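PDB 6AR7: lysozyme inhibitor LprI-like N-terminal domain-containing protein from Burkholderia thailandensis, which is of unknown function but may act as an inhibitor of lysozyme, like the LprI proteins it resembles. Local coordinates for residues Y168-A173 with F220-N225; A62-L67 with G78-Q83. All coordinates share one frame; numbering follows the deposited sequence.

Contact 1: residues Y168-A173 with F220-N225; sequences YEKLRA and FSETVN
Lys170 and Leu171, consecutive on one helix, meet the C-terminal part of another in two different ways, and the pair illustrates how a close helix-helix approach is built around a small residue. With CG anti to the backbone N (chi1 -178°) and the chain extended beyond it, the side chain of Lys170 passes alongside Ser221, and Lys170 CE packs 3.7 Å from Ser221 OG. Its ammonium NZ makes only a weak hydrogen bond to the same oxygen, Ser221 OG, at 3.4 Å. The stronger partner of that hydroxyl is the carbonyl oxygen of Lys218, one turn back on its own helix. Lys170 NZ may also feel a weak attraction to Glu222 OE2, 5.1 Å away, a carboxylate that is loosely paired with Lys218 as well.

Leu171 carries the apolar part. Its CA comes within 4.3 Å of the CA of Ser221, a spacing consistent with the small serine side chain; Leu171 CB and Ser221 CB are 4.1 Å apart. Both leucine methyls face Phe220 CB, CD1 and CD2 each 3.6 Å from it. The near ring atom, Phe220 CD2, still touches Leu171 CD2, while the rest of the phenyl points away. Leu171 CD1 also reaches Val224 CG1 at 3.9 Å.

The contact thus joins helix 155-174 to the C-terminal part of helix 203-223. Leu171 also rests on Leu183 of helix 180-197, whereas the Phe220 ring is received by Glu93, Leu96 and Val100 of helix 73-101 and by Met116 of helix 107-136.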
loop_
_atom_site.group_PDB
_atom_site.type_symbol
_atom_site.label_atom_id
_atom_site.label_comp_id
_atom_site.label_asym_id
_atom_site.label_seq_id
_atom_site.Cartn_x
_atom_site.Cartn_y
_atom_site.Cartn_z
ATOM N N TYR A 168 11.923 6.889 8.542
ATOM C CA TYR A 168 12.138 7.760 7.386
ATOM C C TYR A 168 13.502 8.433 7.464
ATOM O O TYR A 168 14.254 8.471 6.482
ATOM C CB TYR A 168 11.029 8.813 7.289
ATOM C CG TYR A 168 11.249 9.836 6.195
ATOM C CD1 TYR A 168 10.784 9.610 4.914
ATOM C CD2 TYR A 168 11.948 11.019 6.442
ATOM C CE1 TYR A 168 10.993 10.531 3.902
ATOM C CE2 TYR A 168 12.163 11.954 5.439
ATOM C CZ TYR A 168 11.679 11.697 4.166
ATOM O OH TYR A 168 11.884 12.602 3.151
ATOM N N GLU A 169 13.841 8.962 8.630
ATOM C CA GLU A 169 15.116 9.659 8.772
ATOM C C GLU A 169 16.295 8.691 8.703
ATOM O O GLU A 169 17.319 8.998 8.084
ATOM C CB GLU A 169 15.130 10.455 10.075
ATOM C CG GLU A 169 14.204 11.662 10.001
ATOM C CD GLU A 169 14.613 12.645 8.915
ATOM O OE1 GLU A 169 15.823 12.728 8.605
ATOM O OE2 GLU A 169 13.718 13.306 8.342
ATOM N N LYS A 170 16.172 7.522 9.335
ATOM C CA LYS A 170 17.216 6.507 9.223
ATOM C C LYS A 170 17.428 6.091 7.764
ATOM O O LYS A 170 18.570 5.941 7.321
ATOM C CB LYS A 170 16.862 5.304 10.103
ATOM C CG LYS A 170 17.898 4.183 10.111
ATOM C CD LYS A 170 17.499 3.068 11.076
ATOM C CE LYS A 170 18.105 1.723 10.677
ATOM N NZ LYS A 170 17.284 0.548 11.125
ATOM N N LEU A 171 16.339 5.893 7.004
ATOM C CA LEU A 171 16.467 5.537 5.590
ATOM C C LEU A 171 17.110 6.667 4.799
ATOM O O LEU A 171 18.041 6.445 4.017
ATOM C CB LEU A 171 15.098 5.197 4.999
ATOM C CG LEU A 171 15.029 5.021 3.469
ATOM C CD1 LEU A 171 15.916 3.889 2.954
ATOM C CD2 LEU A 171 13.567 4.780 3.058
ATOM N N ARG A 172 16.616 7.892 4.990
ATOM C CA ARG A 172 17.141 9.014 4.227
ATOM C C ARG A 172 18.645 9.140 4.418
ATOM O O ARG A 172 19.377 9.427 3.462
ATOM C CB ARG A 172 16.445 10.307 4.632
ATOM C CG ARG A 172 17.067 11.525 3.985
ATOM C CD ARG A 172 16.072 12.641 3.744
ATOM N NE ARG A 172 15.978 13.558 4.875
ATOM C CZ ARG A 172 15.084 14.540 4.959
ATOM N NH1 ARG A 172 15.066 15.336 6.023
ATOM N NH2 ARG A 172 14.188 14.711 3.984
ATOM N N ALA A 173 19.126 8.928 5.646
ATOM C CA ALA A 173 20.555 9.062 5.912
ATOM C C ALA A 173 21.367 7.929 5.290
ATOM O O ALA A 173 22.539 8.129 4.960
ATOM C CB ALA A 173 20.814 9.137 7.415
ATOM N N PHE A 220 13.238 -0.839 4.038
ATOM C CA PHE A 220 14.144 -0.072 3.192
ATOM C C PHE A 220 15.413 0.276 3.949
ATOM O O PHE A 220 16.522 0.167 3.414
ATOM C CB PHE A 220 13.473 1.213 2.723
ATOM C CG PHE A 220 12.530 1.034 1.596
ATOM C CD1 PHE A 220 12.644 -0.039 0.743
ATOM C CD2 PHE A 220 11.513 1.950 1.389
ATOM C CE1 PHE A 220 11.785 -0.177 -0.303
ATOM C CE2 PHE A 220 10.635 1.808 0.340
ATOM C CZ PHE A 220 10.768 0.739 -0.504
ATOM N N SER A 221 15.257 0.752 5.188
ATOM C CA SER A 221 16.414 1.203 5.951
ATOM C C SER A 221 17.378 0.060 6.218
ATOM O O SER A 221 18.587 0.285 6.327
ATOM C CB SER A 221 15.973 1.837 7.271
ATOM O OG SER A 221 15.537 0.835 8.172
ATOM N N GLU A 222 16.868 -1.170 6.291
ATOM C CA GLU A 222 17.703 -2.348 6.492
ATOM C C GLU A 222 18.234 -2.914 5.187
ATOM O O GLU A 222 19.075 -3.821 5.207
ATOM C CB GLU A 222 16.912 -3.438 7.214
ATOM C CG GLU A 222 16.438 -3.053 8.602
ATOM C CD GLU A 222 15.329 -3.973 9.099
ATOM O OE1 GLU A 222 14.684 -4.639 8.255
ATOM O OE2 GLU A 222 15.087 -4.023 10.322
ATOM N N THR A 223 17.786 -2.385 4.060
ATOM C CA THR A 223 18.124 -2.929 2.759
ATOM C C THR A 223 19.073 -2.046 1.968
ATOM O O THR A 223 20.037 -2.553 1.392
ATOM C CB THR A 223 16.838 -3.154 1.946
ATOM O OG1 THR A 223 15.978 -4.069 2.642
ATOM C CG2 THR A 223 17.167 -3.711 0.575
ATOM N N VAL A 224 18.837 -0.730 1.946
ATOM C CA VAL A 224 19.611 0.140 1.076
ATOM C C VAL A 224 21.073 0.081 1.471
ATOM O O VAL A 224 21.419 -0.052 2.654
ATOM C CB VAL A 224 19.081 1.587 1.111
ATOM C CG1 VAL A 224 19.487 2.307 2.424
ATOM C CG2 VAL A 224 19.581 2.357 -0.117
ATOM N N ASN A 225 21.939 0.143 0.459
ATOM C CA ASN A 225 23.386 0.047 0.609
ATOM C C ASN A 225 24.000 1.282 -0.038
ATOM O O ASN A 225 23.914 1.454 -1.257
ATOM C CB ASN A 225 23.910 -1.239 -0.034
ATOM C CG ASN A 225 25.385 -1.456 0.216
ATOM O OD1 ASN A 225 26.004 -0.735 0.993
ATOM N ND2 ASN A 225 25.961 -2.452 -0.454
#

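Contact 2: residues A62-L67 with G78-Q83; sequences AAYQRL and GWQESQ
Tyr64 and Leu67 both set CG anti to the backbone N (chi1 174° and -158°), which sends the phenol and the isobutyl group across to the facing helix; there Trp79 has CG anti to its carbonyl carbon, turning a face of the indole to the leucine. The motif is an antiparallel helical hairpin, helix 42-70 followed after a short turn by helix 73-101, and it falls in the LprI family region. The short segments run at 156° to each other with axes 10.9 Å apart, a wide spacing filled by large side chains.

Leu67 CD1 makes a CH-pi contact over the five-membered ring of Trp79, 3.9 Å from its centroid, while Leu67 CD2 packs against Trp79 CB and CG. The indole NE1 is hydrogen-bonded to the hydroxyl of Tyr135. At the second ring, Gln83 CG lies over one face of Tyr64, offset toward the rim, and Gln83 CB is 3.5 Å from Tyr64 CE1. The amide beyond is held through OE1 by Arg124 of helix 107-136, which also binds Ser82 OG.

Gln80 passes the phenol at about a right angle, its CG 3.3 Å from Tyr64 OH. Their polar ends are loosely linked through one water. Its separation from Tyr64 OH is short, 2.5 Å. From Gln80 NE2 the same water accepts a weak hydrogen bond at 2.8 Å.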
loop_
_atom_site.group_PDB
_atom_site.type_symbol
_atom_site.label_atom_id
_atom_site.label_comp_id
_atom_site.label_asym_id
_atom_site.label_seq_id
_atom_site.Cartn_x
_atom_site.Cartn_y
_atom_site.Cartn_z
ATOM N N ALA A 62 -11.908 -3.169 -10.093
ATOM C CA ALA A 62 -13.296 -3.607 -10.005
ATOM C C ALA A 62 -13.942 -3.153 -8.707
ATOM O O ALA A 62 -15.126 -2.791 -8.692
ATOM C CB ALA A 62 -13.386 -5.124 -10.125
ATOM N N ALA A 63 -13.216 -3.259 -7.592
ATOM C CA ALA A 63 -13.774 -2.805 -6.326
ATOM C C ALA A 63 -13.970 -1.296 -6.351
ATOM O O ALA A 63 -14.998 -0.791 -5.892
ATOM C CB ALA A 63 -12.887 -3.229 -5.161
ATOM N N TYR A 64 -13.021 -0.566 -6.944
ATOM C CA TYR A 64 -13.194 0.877 -7.095
ATOM C C TYR A 64 -14.435 1.196 -7.929
ATOM O O TYR A 64 -15.165 2.150 -7.636
ATOM C CB TYR A 64 -11.944 1.495 -7.729
ATOM C CG TYR A 64 -12.064 2.970 -8.060
ATOM C CD1 TYR A 64 -11.967 3.937 -7.068
ATOM C CD2 TYR A 64 -12.297 3.394 -9.369
ATOM C CE1 TYR A 64 -12.084 5.309 -7.368
ATOM C CE2 TYR A 64 -12.415 4.761 -9.683
ATOM C CZ TYR A 64 -12.305 5.709 -8.673
ATOM O OH TYR A 64 -12.418 7.056 -8.964
ATOM N N GLN A 65 -14.713 0.390 -8.955
ATOM C CA GLN A 65 -15.881 0.677 -9.783
ATOM C C GLN A 65 -17.185 0.410 -9.034
ATOM O O GLN A 65 -18.109 1.232 -9.090
ATOM C CB GLN A 65 -15.817 -0.115 -11.085
ATOM C CG GLN A 65 -14.808 0.435 -12.091
ATOM C CD GLN A 65 -14.944 1.946 -12.303
ATOM O OE1 GLN A 65 -16.055 2.483 -12.378
ATOM N NE2 GLN A 65 -13.807 2.631 -12.429
ATOM N N ARG A 66 -17.284 -0.715 -8.320
ATOM C CA ARG A 66 -18.452 -0.947 -7.466
ATOM C C ARG A 66 -18.653 0.204 -6.486
ATOM O O ARG A 66 -19.775 0.688 -6.292
ATOM C CB ARG A 66 -18.297 -2.249 -6.693
ATOM C CG ARG A 66 -18.812 -3.486 -7.360
ATOM C CD ARG A 66 -19.212 -4.439 -6.262
ATOM N NE ARG A 66 -18.042 -4.876 -5.510
ATOM C CZ ARG A 66 -18.030 -5.078 -4.196
ATOM N NH1 ARG A 66 -19.124 -4.848 -3.473
ATOM N NH2 ARG A 66 -16.914 -5.488 -3.604
ATOM N N LEU A 67 -17.567 0.633 -5.843
ATOM C CA LEU A 67 -17.647 1.676 -4.829
ATOM C C LEU A 67 -18.206 2.966 -5.413
ATOM O O LEU A 67 -19.076 3.602 -4.809
ATOM C CB LEU A 67 -16.257 1.919 -4.236
ATOM C CG LEU A 67 -16.159 2.555 -2.852
ATOM C CD1 LEU A 67 -14.775 2.336 -2.293
ATOM C CD2 LEU A 67 -16.432 4.038 -2.948
ATOM N N GLY A 78 -14.974 11.446 -1.962
ATOM C CA GLY A 78 -13.848 11.189 -1.079
ATOM C C GLY A 78 -12.993 10.025 -1.546
ATOM O O GLY A 78 -11.763 10.115 -1.574
ATOM N N TRP A 79 -13.629 8.906 -1.907
ATOM C CA TRP A 79 -12.850 7.757 -2.374
ATOM C C TRP A 79 -12.210 8.039 -3.726
ATOM O O TRP A 79 -11.081 7.596 -3.987
ATOM C CB TRP A 79 -13.718 6.498 -2.431
ATOM C CG TRP A 79 -13.859 5.866 -1.086
ATOM C CD1 TRP A 79 -14.886 6.047 -0.203
ATOM C CD2 TRP A 79 -12.941 4.962 -0.454
ATOM N NE1 TRP A 79 -14.657 5.323 0.942
ATOM C CE2 TRP A 79 -13.476 4.639 0.807
ATOM C CE3 TRP A 79 -11.716 4.399 -0.831
ATOM C CZ2 TRP A 79 -12.826 3.781 1.694
ATOM C CZ3 TRP A 79 -11.080 3.543 0.048
ATOM C CH2 TRP A 79 -11.638 3.238 1.293
ATOM N N GLN A 80 -12.912 8.773 -4.598
ATOM C CA GLN A 80 -12.316 9.150 -5.873
ATOM C C GLN A 80 -11.049 9.948 -5.646
ATOM O O GLN A 80 -10.042 9.747 -6.333
ATOM C CB GLN A 80 -13.304 9.949 -6.720
ATOM C CG GLN A 80 -14.440 9.102 -7.249
ATOM C CD GLN A 80 -15.439 9.923 -8.033
ATOM O OE1 GLN A 80 -15.720 11.066 -7.680
ATOM N NE2 GLN A 80 -16.002 9.337 -9.082
ATOM N N GLU A 81 -11.082 10.849 -4.669
ATOM C CA GLU A 81 -9.886 11.593 -4.320
ATOM C C GLU A 81 -8.801 10.659 -3.797
ATOM O O GLU A 81 -7.632 10.767 -4.197
ATOM C CB GLU A 81 -10.230 12.653 -3.272
ATOM C CG GLU A 81 -9.027 13.461 -2.804
ATOM C CD GLU A 81 -8.376 14.282 -3.899
ATOM O OE1 GLU A 81 -9.047 14.619 -4.896
ATOM O OE2 GLU A 81 -7.169 14.563 -3.774
ATOM N N SER A 82 -9.173 9.708 -2.932
ATOM C CA SER A 82 -8.182 8.786 -2.382
ATOM C C SER A 82 -7.513 7.971 -3.485
ATOM O O SER A 82 -6.299 7.728 -3.441
ATOM C CB SER A 82 -8.836 7.868 -1.348
ATOM O OG SER A 82 -9.439 6.743 -1.960
ATOM N N GLN A 83 -8.281 7.570 -4.503
ATOM C CA GLN A 83 -7.705 6.752 -5.568
ATOM C C GLN A 83 -6.761 7.568 -6.437
ATOM O O GLN A 83 -5.704 7.079 -6.846
ATOM C CB GLN A 83 -8.812 6.121 -6.420
ATOM C CG GLN A 83 -8.294 5.135 -7.499
ATOM C CD GLN A 83 -7.708 3.854 -6.920
ATOM O OE1 GLN A 83 -7.697 3.628 -5.700
ATOM N NE2 GLN A 83 -7.194 3.010 -7.801
HETATM O O HOH W 1 -14.147 7.824 -10.625
#

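Overall arrangement
Contacts 1 and 2 show one all-helical chain packed in two ways: in contact 1 the backbones approach closely at a serine, in contact 2 widely spaced helices hold aromatic side chains between them. They lie on opposite sides of the chain's centre, their own centres 32 Å apart and their nearest atoms about 18 Å apart. Contact 2 joins helices adjacent in sequence; contact 1 joins segments separated by 46 residues. Three helices relate the sites: helix 73-101 supplies half of contact 2 and packs on Phe220 of contact 1, helix 107-136 meets both through different residues, and helix 180-197 touches both near its two ends. No ligand or established active site provides a functional reference point.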